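Local atomic coordinates of putative S-adenosylmethionine-dependent methyltransferase (Bacteroides thetaiotaomicron, PDB entry 1WYZ), a protein that probably transfers methyl groups from S-adenosylmethionine, as a member of the RsmI-like methyltransferase family. Residues D72-L77 against Q109-K114; S42-L47 against L59-L64. All blocks are in the same frame, centred on the assembly; numbering follows the deposited sequence.

Interaction 1 of 2, residues D72-L77 against Q109-K114; sequences DISGYL and QRQKLK
The side-chain amide of Gln-111 reaches across to helix 70-81 and gives a hydrogen bond from NE2 to Ser-74 OG, 3.1 Å long but weak, because the N-H...O angle is only 131°. Gln-111 stands where helix 100-110 unwinds in a Schellman motif: Lys-112 N returns to Gln-109 O (2.8 Å), Leu-113 N returns to Ala-108 O, and Lys-112 takes the positive phi of 52° that turns the chain toward strand 115-117. The contact therefore joins the middle of one helix to the C-terminal end of the other, both belonging to the domain built on the parallel sheet. Ser-74 OG lies anti to its own nitrogen (chi1 -174°), which brings the hydroxyl up to the amide, while the extended chain of Gln-111 carries that amide to the helix of Ser-74. The same amide also touches an apolar group, since Gln-111 OE1 lies 3.4 Å from Leu-77 CD2, a van der Waals contact that adds no bond to the oxygen. Beside this polar pair, of which Gln-111 is exposed, the packing is aliphatic. Leu-77, one turn along from Ser-74, is buried and directed at the helix end; it also packs on Val-104, Ile-107 and Ala-108 of helix 100-110. Leu-113, just past the Schellman turn, meets it with one methyl branch. The two leucine side chains lie aslant to each other, and Leu-113 CD1 sits 3.6 Å from Leu-77 CD2 and 3.8 Å from Leu-77 CG.

Interaction 2 of 2, residues S42-L47 against L59-L64; sequences SARRFL and LTFYPL
Arg-44 leads the contact from helix 40-50, bringing the end of its guanidinium up to both Leu-59 and the ring of Phe-61. Its chain runs straight as far as CD and then bends at chi3 (-73°), placing NH2 within 3.7 Å of Phe-61 CE1. The guanidinium plane is inclined by 40° to the ring, and the two side chains cross at about a right angle. Leu-59, exposed and poorly ordered, comes to the edge of the guanidinium and puts CD1 near NH2. One helical turn later, Leu-47 and Phe-61 extend toward each other, and Leu-47 CD1 lies 3.7 Å from Phe-61 CE2. Phe-61 is buried, and its chi1 of -53° sets CG anti to the carbonyl carbon, with the ring directed at the helix. An alanine here is likely to leave a gap beside Leu-47 CD1 and to deprive the Arg-44 guanidinium of its aromatic neighbour, setting its end freer to turn. No hydrogen bond crosses between the segments. Leu-47 also rests on Phe-35 of strand 34-37, next to strand 62-63 in the sheet, so the helix packs on the sheet as the connection of a beta-alpha-beta crossover, strand 34-37, helix 40-50, strand 62-63.

From the N terminus, strand 34-37 leads into helix 40-50, and interaction 2 closes the loop that brings the chain back to strand 62-63 at the edge of the parallel sheet. The chain then enters helix 70-81, where interaction 1 opens; it closes after strand 86-89 and helix 100-110, just before strand 115-117 at the sheet's other edge. The two loops follow in series, neither nesting nor crossing, with centres about 18 Å apart. They nevertheless meet where strand 62-63 faces helix 70-81: Tyr-76 OH and Pro-63 O probably share a hydrogen bond, the rings of Tyr-76 and Tyr-62 touch, and Ile-73 packs on Leu-64.

Interaction 1 of 2, residues D72-L77 against Q109-K114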
ATOM      1  N   ASP A  72     -20.874  -8.451  18.278  1.00 72.21           N
ATOM      2  CA  ASP A  72     -21.348  -7.080  18.140  1.00 69.64           C
ATOM      3  C   ASP A  72     -21.060  -6.567  16.734  1.00 66.78           C
ATOM      4  O   ASP A  72     -21.898  -5.896  16.130  1.00 67.02           O
ATOM      5  CB  ASP A  72     -20.676  -6.176  19.175  1.00 81.85           C
ATOM      6  CG  ASP A  72     -20.864  -6.676  20.592  1.00 83.78           C
ATOM      7  OD1 ASP A  72     -22.017  -7.003  20.963  1.00 84.58           O
ATOM      8  OD2 ASP A  72     -19.867  -6.734  21.346  1.00 82.54           O
ATOM      9  N   ILE A  73     -19.873  -6.884  16.217  1.00 48.63           N
ATOM     10  CA  ILE A  73     -19.490  -6.469  14.868  1.00 43.52           C
ATOM     11  C   ILE A  73     -20.573  -6.932  13.903  1.00 41.68           C
ATOM     12  O   ILE A  73     -21.014  -6.177  13.029  1.00 41.36           O
ATOM     13  CB  ILE A  73     -18.153  -7.113  14.434  1.00 53.11           C
ATOM     14  CG1 ILE A  73     -17.001  -6.546  15.255  1.00 51.13           C
ATOM     15  CG2 ILE A  73     -17.893  -6.859  12.952  1.00 50.88           C
ATOM     16  CD1 ILE A  73     -17.339  -5.544  16.329  1.00 52.86           C
ATOM     17  N   SER A  74     -20.996  -8.183  14.071  1.00 65.42           N
ATOM     18  CA  SER A  74     -22.031  -8.768  13.227  1.00 63.58           C
ATOM     19  C   SER A  74     -23.282  -7.897  13.262  1.00 64.28           C
ATOM     20  O   SER A  74     -23.912  -7.651  12.226  1.00 63.96           O
ATOM     21  CB  SER A  74     -22.370 -10.175  13.714  1.00 40.14           C
ATOM     22  OG  SER A  74     -23.267 -10.810  12.828  1.00 36.81           O
ATOM     23  N   GLY A  75     -23.636  -7.440  14.463  1.00 44.76           N
ATOM     24  CA  GLY A  75     -24.800  -6.590  14.634  1.00 42.73           C
ATOM     25  C   GLY A  75     -24.594  -5.295  13.884  1.00 41.30           C
ATOM     26  O   GLY A  75     -25.521  -4.748  13.296  1.00 39.32           O
ATOM     27  N   TYR A  76     -23.365  -4.802  13.901  1.00 42.01           N
ATOM     28  CA  TYR A  76     -23.052  -3.566  13.201  1.00 44.03           C
ATOM     29  C   TYR A  76     -23.242  -3.708  11.691  1.00 42.24           C
ATOM     30  O   TYR A  76     -23.560  -2.734  11.008  1.00 41.95           O
ATOM     31  CB  TYR A  76     -21.608  -3.146  13.465  1.00 65.18           C
ATOM     32  CG  TYR A  76     -21.292  -2.803  14.897  1.00 69.90           C
ATOM     33  CD1 TYR A  76     -22.269  -2.291  15.751  1.00 71.61           C
ATOM     34  CD2 TYR A  76     -19.994  -2.931  15.382  1.00 71.46           C
ATOM     35  CE1 TYR A  76     -21.951  -1.915  17.056  1.00 74.38           C
ATOM     36  CE2 TYR A  76     -19.669  -2.556  16.677  1.00 73.28           C
ATOM     37  CZ  TYR A  76     -20.647  -2.050  17.509  1.00 74.55           C
ATOM     38  OH  TYR A  76     -20.315  -1.687  18.794  1.00 78.97           O
ATOM     39  N   LEU A  77     -23.033  -4.921  11.180  1.00 38.26           N
ATOM     40  CA  LEU A  77     -23.163  -5.215   9.757  1.00 35.23           C
ATOM     41  C   LEU A  77     -24.600  -5.398   9.274  1.00 34.27           C
ATOM     42  O   LEU A  77     -24.854  -5.414   8.069  1.00 33.28           O
ATOM     43  CB  LEU A  77     -22.354  -6.470   9.409  1.00 39.80           C
ATOM     44  CG  LEU A  77     -20.861  -6.342   9.092  1.00 38.87           C
ATOM     45  CD1 LEU A  77     -20.169  -5.497  10.122  1.00 38.43           C
ATOM     46  CD2 LEU A  77     -20.244  -7.729   9.041  1.00 42.26           C
ATOM     47  N   GLN A 109     -16.257 -10.781   5.619  1.00 34.84           N
ATOM     48  CA  GLN A 109     -15.868 -11.791   4.630  1.00 35.60           C
ATOM     49  C   GLN A 109     -16.486 -13.112   5.039  1.00 37.38           C
ATOM     50  O   GLN A 109     -16.940 -13.884   4.195  1.00 36.49           O
ATOM     51  CB  GLN A 109     -14.340 -11.954   4.562  1.00 30.73           C
ATOM     52  CG  GLN A 109     -13.617 -10.886   3.730  1.00 27.91           C
ATOM     53  CD  GLN A 109     -13.948 -10.959   2.237  1.00 28.76           C
ATOM     54  OE1 GLN A 109     -13.403 -10.202   1.432  1.00 26.42           O
ATOM     55  NE2 GLN A 109     -14.850 -11.864   1.869  1.00 26.39           N
ATOM     56  N   ARG A 110     -16.501 -13.347   6.348  1.00 37.69           N
ATOM     57  CA  ARG A 110     -17.056 -14.562   6.925  1.00 40.27           C
ATOM     58  C   ARG A 110     -18.540 -14.691   6.585  1.00 38.38           C
ATOM     59  O   ARG A 110     -19.048 -15.799   6.392  1.00 36.94           O
ATOM     60  CB  ARG A 110     -16.859 -14.541   8.442  1.00 67.43           C
ATOM     61  CG  ARG A 110     -17.041 -15.879   9.133  1.00 74.55           C
ATOM     62  CD  ARG A 110     -16.606 -15.763  10.581  1.00 81.69           C
ATOM     63  NE  ARG A 110     -16.635 -17.035  11.299  1.00 88.99           N
ATOM     64  CZ  ARG A 110     -16.464 -17.142  12.612  1.00 91.90           C
ATOM     65  NH1 ARG A 110     -16.254 -16.054  13.344  1.00 94.12           N
ATOM     66  NH2 ARG A 110     -16.499 -18.334  13.195  1.00 94.52           N
ATOM     67  N   GLN A 111     -19.231 -13.555   6.515  1.00 34.03           N
ATOM     68  CA  GLN A 111     -20.647 -13.561   6.179  1.00 32.89           C
ATOM     69  C   GLN A 111     -20.820 -13.357   4.684  1.00 31.62           C
ATOM     70  O   GLN A 111     -21.916 -13.082   4.200  1.00 30.28           O
ATOM     71  CB  GLN A 111     -21.377 -12.475   6.962  1.00 33.47           C
ATOM     72  CG  GLN A 111     -21.265 -12.688   8.460  1.00 34.59           C
ATOM     73  CD  GLN A 111     -22.145 -11.751   9.255  1.00 36.37           C
ATOM     74  OE1 GLN A 111     -22.094 -10.541   9.078  1.00 39.61           O
ATOM     75  NE2 GLN A 111     -22.957 -12.309  10.141  1.00 39.17           N
ATOM     76  N   LYS A 112     -19.714 -13.494   3.962  1.00 34.98           N
ATOM     77  CA  LYS A 112     -19.696 -13.352   2.513  1.00 36.27           C
ATOM     78  C   LYS A 112     -20.341 -12.054   2.019  1.00 35.01           C
ATOM     79  O   LYS A 112     -20.981 -12.025   0.972  1.00 34.12           O
ATOM     80  CB  LYS A 112     -20.368 -14.569   1.874  1.00 42.84           C
ATOM     81  CG  LYS A 112     -20.316 -14.613   0.364  1.00 47.01           C
ATOM     82  CD  LYS A 112     -21.358 -15.589  -0.180  1.00 48.38           C
ATOM     83  CE  LYS A 112     -21.514 -15.462  -1.693  1.00 49.31           C
ATOM     84  NZ  LYS A 112     -21.996 -14.107  -2.108  1.00 48.85           N
ATOM     85  N   LEU A 113     -20.176 -10.977   2.785  1.00 35.22           N
ATOM     86  CA  LEU A 113     -20.704  -9.675   2.377  1.00 33.51           C
ATOM     87  C   LEU A 113     -19.668  -9.067   1.438  1.00 33.58           C
ATOM     88  O   LEU A 113     -18.466  -9.351   1.568  1.00 31.82           O
ATOM     89  CB  LEU A 113     -20.876  -8.742   3.577  1.00 27.09           C
ATOM     90  CG  LEU A 113     -21.869  -9.103   4.676  1.00 29.45           C
ATOM     91  CD1 LEU A 113     -21.740  -8.068   5.810  1.00 27.21           C
ATOM     92  CD2 LEU A 113     -23.294  -9.168   4.106  1.00 24.55           C
ATOM     93  N   LYS A 114     -20.129  -8.231   0.508  1.00 27.63           N
ATOM     94  CA  LYS A 114     -19.241  -7.570  -0.452  1.00 27.71           C
ATOM     95  C   LYS A 114     -18.392  -6.483   0.206  1.00 27.92           C
ATOM     96  O   LYS A 114     -18.901  -5.605   0.905  1.00 25.24           O
ATOM     97  CB  LYS A 114     -20.050  -6.947  -1.600  1.00 38.63           C
ATOM     98  CG  LYS A 114     -19.224  -6.160  -2.603  1.00 38.47           C
ATOM     99  CD  LYS A 114     -18.196  -7.047  -3.243  1.00 42.13           C
ATOM    100  CE  LYS A 114     -17.594  -6.392  -4.461  1.00 44.65           C
ATOM    101  NZ  LYS A 114     -18.648  -6.086  -5.463  1.00 47.95           N
TER

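Interaction 2 of 2, residues S42-L47 against L59-L64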
ATOM      1  N   SER A  42     -13.204  11.966  15.351  1.00 62.42           N
ATOM      2  CA  SER A  42     -12.413  12.142  14.131  1.00 61.67           C
ATOM      3  C   SER A  42     -13.214  11.797  12.877  1.00 61.07           C
ATOM      4  O   SER A  42     -13.135  12.496  11.864  1.00 59.98           O
ATOM      5  CB  SER A  42     -11.162  11.261  14.185  1.00 78.75           C
ATOM      6  OG  SER A  42     -10.468  11.285  12.946  1.00 77.49           O
ATOM      7  N   ALA A  43     -13.981  10.712  12.960  1.00 55.49           N
ATOM      8  CA  ALA A  43     -14.797  10.256  11.839  1.00 56.82           C
ATOM      9  C   ALA A  43     -15.839  11.298  11.446  1.00 56.92           C
ATOM     10  O   ALA A  43     -15.928  11.692  10.281  1.00 55.42           O
ATOM     11  CB  ALA A  43     -15.481   8.929  12.190  1.00 49.46           C
ATOM     12  N   ARG A  44     -16.625  11.748  12.417  1.00 62.23           N
ATOM     13  CA  ARG A  44     -17.652  12.737  12.137  1.00 64.89           C
ATOM     14  C   ARG A  44     -17.007  14.002  11.572  1.00 63.59           C
ATOM     15  O   ARG A  44     -17.461  14.530  10.556  1.00 62.35           O
ATOM     16  CB  ARG A  44     -18.459  13.048  13.408  1.00 95.86           C
ATOM     17  CG  ARG A  44     -19.648  13.971  13.168  1.00102.66           C
ATOM     18  CD  ARG A  44     -20.529  14.140  14.405  1.00105.86           C
ATOM     19  NE  ARG A  44     -21.337  12.956  14.697  1.00110.99           N
ATOM     20  CZ  ARG A  44     -22.513  12.995  15.320  1.00114.17           C
ATOM     21  NH1 ARG A  44     -23.018  14.156  15.711  1.00117.11           N
ATOM     22  NH2 ARG A  44     -23.186  11.878  15.551  1.00116.74           N
ATOM     23  N   ARG A  45     -15.941  14.477  12.214  1.00 61.80           N
ATOM     24  CA  ARG A  45     -15.253  15.676  11.740  1.00 60.33           C
ATOM     25  C   ARG A  45     -14.811  15.455  10.298  1.00 56.10           C
ATOM     26  O   ARG A  45     -14.934  16.338   9.451  1.00 55.02           O
ATOM     27  CB  ARG A  45     -14.026  15.972  12.604  1.00107.35           C
ATOM     28  CG  ARG A  45     -14.319  16.114  14.091  1.00114.41           C
ATOM     29  CD  ARG A  45     -13.052  16.445  14.879  1.00119.07           C
ATOM     30  NE  ARG A  45     -12.558  17.795  14.607  1.00125.93           N
ATOM     31  CZ  ARG A  45     -13.170  18.912  14.997  1.00129.42           C
ATOM     32  NH1 ARG A  45     -14.305  18.846  15.684  1.00131.68           N
ATOM     33  NH2 ARG A  45     -12.647  20.094  14.699  1.00132.86           N
ATOM     34  N   PHE A  46     -14.296  14.263  10.023  1.00 55.56           N
ATOM     35  CA  PHE A  46     -13.840  13.917   8.684  1.00 51.94           C
ATOM     36  C   PHE A  46     -14.919  14.061   7.618  1.00 50.59           C
ATOM     37  O   PHE A  46     -14.689  14.680   6.578  1.00 49.76           O
ATOM     38  CB  PHE A  46     -13.323  12.484   8.659  1.00 50.74           C
ATOM     39  CG  PHE A  46     -13.051  11.971   7.278  1.00 48.16           C
ATOM     40  CD1 PHE A  46     -11.937  12.407   6.569  1.00 48.53           C
ATOM     41  CD2 PHE A  46     -13.904  11.037   6.681  1.00 47.58           C
ATOM     42  CE1 PHE A  46     -11.672  11.917   5.275  1.00 47.64           C
ATOM     43  CE2 PHE A  46     -13.645  10.548   5.400  1.00 45.69           C
ATOM     44  CZ  PHE A  46     -12.528  10.985   4.696  1.00 45.34           C
ATOM     45  N   LEU A  47     -16.085  13.470   7.861  1.00 43.93           N
ATOM     46  CA  LEU A  47     -17.168  13.542   6.885  1.00 44.76           C
ATOM     47  C   LEU A  47     -17.580  14.987   6.621  1.00 45.30           C
ATOM     48  O   LEU A  47     -18.133  15.293   5.567  1.00 44.90           O
ATOM     49  CB  LEU A  47     -18.375  12.717   7.354  1.00 48.73           C
ATOM     50  CG  LEU A  47     -18.220  11.187   7.424  1.00 46.75           C
ATOM     51  CD1 LEU A  47     -19.481  10.594   8.027  1.00 45.34           C
ATOM     52  CD2 LEU A  47     -17.968  10.602   6.036  1.00 45.22           C
ATOM     53  N   LEU A  59     -26.665   9.834  12.742  1.00130.00           N
ATOM     54  CA  LEU A  59     -25.968   9.185  13.849  1.00128.00           C
ATOM     55  C   LEU A  59     -26.210   7.690  13.954  1.00125.89           C
ATOM     56  O   LEU A  59     -27.068   7.230  14.709  1.00127.26           O
ATOM     57  CB  LEU A  59     -26.344   9.862  15.173  1.00115.88           C
ATOM     58  CG  LEU A  59     -25.843   9.267  16.495  1.00118.21           C
ATOM     59  CD1 LEU A  59     -24.344   9.009  16.441  1.00119.64           C
ATOM     60  CD2 LEU A  59     -26.181  10.233  17.624  1.00119.29           C
ATOM     61  N   THR A  60     -25.435   6.940  13.183  1.00120.73           N
ATOM     62  CA  THR A  60     -25.503   5.490  13.166  1.00118.21           C
ATOM     63  C   THR A  60     -24.063   5.002  13.193  1.00116.68           C
ATOM     64  O   THR A  60     -23.770   3.852  12.862  1.00116.65           O
ATOM     65  CB  THR A  60     -26.203   4.975  11.894  1.00 82.51           C
ATOM     66  OG1 THR A  60     -25.667   5.650  10.752  1.00 83.64           O
ATOM     67  CG2 THR A  60     -27.701   5.223  11.972  1.00 82.83           C
ATOM     68  N   PHE A  61     -23.162   5.899  13.580  1.00 62.24           N
ATOM     69  CA  PHE A  61     -21.750   5.568  13.665  1.00 56.20           C
ATOM     70  C   PHE A  61     -21.565   4.498  14.736  1.00 53.23           C
ATOM     71  O   PHE A  61     -21.870   4.725  15.904  1.00 53.63           O
ATOM     72  CB  PHE A  61     -20.929   6.798  14.053  1.00 58.84           C
ATOM     73  CG  PHE A  61     -21.171   8.008  13.184  1.00 55.49           C
ATOM     74  CD1 PHE A  61     -22.343   8.758  13.309  1.00 54.80           C
ATOM     75  CD2 PHE A  61     -20.208   8.420  12.262  1.00 54.16           C
ATOM     76  CE1 PHE A  61     -22.550   9.911  12.530  1.00 54.02           C
ATOM     77  CE2 PHE A  61     -20.401   9.569  11.477  1.00 53.43           C
ATOM     78  CZ  PHE A  61     -21.574  10.313  11.616  1.00 53.39           C
ATOM     79  N   TYR A  62     -21.070   3.334  14.336  1.00 65.97           N
ATOM     80  CA  TYR A  62     -20.841   2.240  15.275  1.00 64.44           C
ATOM     81  C   TYR A  62     -19.369   2.221  15.693  1.00 64.74           C
ATOM     82  O   TYR A  62     -18.479   2.061  14.850  1.00 65.51           O
ATOM     83  CB  TYR A  62     -21.202   0.892  14.631  1.00 52.87           C
ATOM     84  CG  TYR A  62     -22.658   0.762  14.239  1.00 50.58           C
ATOM     85  CD1 TYR A  62     -23.667   0.727  15.206  1.00 47.91           C
ATOM     86  CD2 TYR A  62     -23.031   0.687  12.900  1.00 49.44           C
ATOM     87  CE1 TYR A  62     -25.021   0.621  14.841  1.00 45.89           C
ATOM     88  CE2 TYR A  62     -24.382   0.580  12.523  1.00 48.03           C
ATOM     89  CZ  TYR A  62     -25.368   0.552  13.496  1.00 46.63           C
ATOM     90  OH  TYR A  62     -26.687   0.473  13.110  1.00 46.79           O
ATOM     91  N   PRO A  63     -19.094   2.408  16.998  1.00 55.10           N
ATOM     92  CA  PRO A  63     -17.728   2.407  17.535  1.00 54.64           C
ATOM     93  C   PRO A  63     -17.101   1.020  17.441  1.00 55.24           C
ATOM     94  O   PRO A  63     -17.752   0.017  17.752  1.00 55.11           O
ATOM     95  CB  PRO A  63     -17.929   2.856  18.980  1.00 54.17           C
ATOM     96  CG  PRO A  63     -19.122   3.742  18.894  1.00 53.98           C
ATOM     97  CD  PRO A  63     -20.038   2.930  17.999  1.00 55.33           C
ATOM     98  N   LEU A  64     -15.836   0.970  17.024  1.00 57.31           N
ATOM     99  CA  LEU A  64     -15.117  -0.293  16.857  1.00 57.99           C
ATOM    100  C   LEU A  64     -13.729  -0.251  17.515  1.00 58.10           C
ATOM    101  O   LEU A  64     -13.031   0.761  17.436  1.00 57.46           O
ATOM    102  CB  LEU A  64     -14.976  -0.576  15.357  1.00 74.53           C
ATOM    103  CG  LEU A  64     -14.874  -2.003  14.819  1.00 75.42           C
ATOM    104  CD1 LEU A  64     -13.570  -2.654  15.239  1.00 76.04           C
ATOM    105  CD2 LEU A  64     -16.063  -2.791  15.316  1.00 75.21           C
TER